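Local coordinates for Myo-inositol phosphohydrolase (Mitsuokella multacida, PDB 4WU3), which probably removes phosphate groups from inositol hexakisphosphate and related inositol phosphates, as a phytase of the protein tyrosine phosphatase-like family, at residues A[299-302]-A[303-306]. The protein carries 2 engineered substitutions. Sequence-based numbering, arbitrary orientation.
Sequences ERYQ and FVQH
Y301 meets Q305 one turn further along the helix. OE1 of Q305 sits over one face of the Y301 ring, offset toward the rim at CD2, 3.6 Å from that atom. The ring and the amide planes are 30° apart. With chi1 at -179°, CG of Y301 lies opposite the backbone N and beside the carbonyl carbon, which brings the ring to Q305. V304 supplies the apolar contact. Its CG2 lies 4.1 Å from Y301 CD1, and the two side chains cross at about a right angle. H306 turns a ring face to the backbone of Q302. The carbonyl O of Q302 stands 2.9 Å above the ring plane, nearest CD2.

All eight residues belong to helix 291-313, and the backbone bonds are the i to i+4 set of an alpha helix. F303 N donates to E299 O at 3.0 Å. Q305 N donates to Y301 O at 3.3 Å. H306 N reaches Q302 O at 3.0 Å. The bond from V304 N to R300 O is weak.

The buried side of this helix faces helices 247-261 and 267-276: F303 packs on I251 and M255, V304 on V254 and I271. R300 makes a cation-pi contact with Y297, which lines an inositol tetrakisphosphate pocket. E299 OE2 forms a salt bridge with K295 of the second subunit.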
loop_
_atom_site.group_PDB
_atom_site.type_symbol
_atom_site.label_atom_id
_atom_site.label_comp_id
_atom_site.label_asym_id
_atom_site.label_seq_id
_atom_site.Cartn_x
_atom_site.Cartn_y
_atom_site.Cartn_z
ATOM N N GLU A 299 -5.418 3.555 -3.077
ATOM C CA GLU A 299 -5.677 4.249 -1.818
ATOM C C GLU A 299 -6.031 5.719 -2.038
ATOM O O GLU A 299 -7.010 6.222 -1.482
ATOM C CB GLU A 299 -4.460 4.128 -0.875
ATOM C CG GLU A 299 -4.692 4.676 0.536
ATOM C CD GLU A 299 -3.418 4.833 1.348
ATOM O OE1 GLU A 299 -2.316 4.841 0.752
ATOM O OE2 GLU A 299 -3.509 4.967 2.587
ATOM N N ARG A 300 -5.255 6.428 -2.844
ATOM C CA ARG A 300 -5.533 7.846 -3.005
ATOM C C ARG A 300 -6.781 8.119 -3.865
ATOM O O ARG A 300 -7.434 9.154 -3.698
ATOM C CB ARG A 300 -4.317 8.586 -3.549
ATOM C CG ARG A 300 -4.148 8.459 -5.030
ATOM C CD ARG A 300 -2.874 9.108 -5.520
ATOM N NE ARG A 300 -2.773 8.880 -6.952
ATOM C CZ ARG A 300 -1.713 9.168 -7.692
ATOM N NH1 ARG A 300 -0.633 9.703 -7.129
ATOM N NH2 ARG A 300 -1.746 8.911 -8.993
ATOM N N TYR A 301 -7.131 7.211 -4.773
ATOM C CA TYR A 301 -8.373 7.382 -5.524
ATOM C C TYR A 301 -9.567 7.233 -4.591
ATOM O O TYR A 301 -10.505 8.016 -4.625
ATOM C CB TYR A 301 -8.489 6.374 -6.658
ATOM C CG TYR A 301 -9.748 6.511 -7.491
ATOM C CD1 TYR A 301 -10.227 7.758 -7.875
ATOM C CD2 TYR A 301 -10.431 5.386 -7.934
ATOM C CE1 TYR A 301 -11.368 7.884 -8.648
ATOM C CE2 TYR A 301 -11.568 5.499 -8.718
ATOM C CZ TYR A 301 -12.032 6.747 -9.068
ATOM O OH TYR A 301 -13.160 6.856 -9.841
ATOM N N GLN A 302 -9.521 6.209 -3.763
ATOM C CA GLN A 302 -10.578 5.976 -2.810
ATOM C C GLN A 302 -10.685 7.142 -1.841
ATOM O O GLN A 302 -11.776 7.486 -1.401
ATOM C CB GLN A 302 -10.320 4.669 -2.059
ATOM C CG GLN A 302 -10.508 3.446 -2.937
ATOM C CD GLN A 302 -10.245 2.143 -2.215
ATOM O OE1 GLN A 302 -9.463 2.076 -1.276
ATOM N NE2 GLN A 302 -10.891 1.093 -2.673
ATOM N N PHE A 303 -9.556 7.755 -1.499
ATOM C CA PHE A 303 -9.617 8.869 -0.581
ATOM C C PHE A 303 -10.437 10.011 -1.147
ATOM O O PHE A 303 -11.220 10.606 -0.423
ATOM C CB PHE A 303 -8.241 9.426 -0.198
ATOM C CG PHE A 303 -8.324 10.799 0.393
ATOM C CD1 PHE A 303 -8.984 11.005 1.594
ATOM C CD2 PHE A 303 -7.797 11.891 -0.268
ATOM C CE1 PHE A 303 -9.094 12.278 2.132
ATOM C CE2 PHE A 303 -7.897 13.162 0.263
ATOM C CZ PHE A 303 -8.549 13.357 1.463
ATOM N N VAL A 304 -10.240 10.356 -2.415
ATOM C CA VAL A 304 -10.976 11.498 -2.964
ATOM C C VAL A 304 -12.463 11.173 -3.104
ATOM O O VAL A 304 -13.288 12.062 -3.033
ATOM C CB VAL A 304 -10.388 12.063 -4.281
ATOM C CG1 VAL A 304 -9.178 12.915 -3.970
ATOM C CG2 VAL A 304 -10.042 10.965 -5.265
ATOM N N GLN A 305 -12.796 9.894 -3.286
ATOM C CA GLN A 305 -14.198 9.468 -3.270
ATOM C C GLN A 305 -14.793 9.734 -1.892
ATOM O O GLN A 305 -15.898 10.246 -1.769
ATOM C CB GLN A 305 -14.329 7.983 -3.613
ATOM C CG GLN A 305 -13.871 7.615 -5.019
ATOM C CD GLN A 305 -13.959 6.127 -5.295
ATOM O OE1 GLN A 305 -12.955 5.422 -5.305
ATOM N NE2 GLN A 305 -15.168 5.644 -5.530
ATOM N N HIS A 306 -14.060 9.384 -0.849
ATOM C CA HIS A 306 -14.577 9.558 0.506
ATOM C C HIS A 306 -14.685 11.029 0.873
ATOM O O HIS A 306 -15.648 11.430 1.522
ATOM C CB HIS A 306 -13.704 8.839 1.533
ATOM C CG HIS A 306 -13.609 7.364 1.316
ATOM N ND1 HIS A 306 -14.710 6.578 1.052
ATOM C CD2 HIS A 306 -12.544 6.529 1.332
ATOM C CE1 HIS A 306 -14.323 5.322 0.906
ATOM N NE2 HIS A 306 -13.014 5.266 1.072
#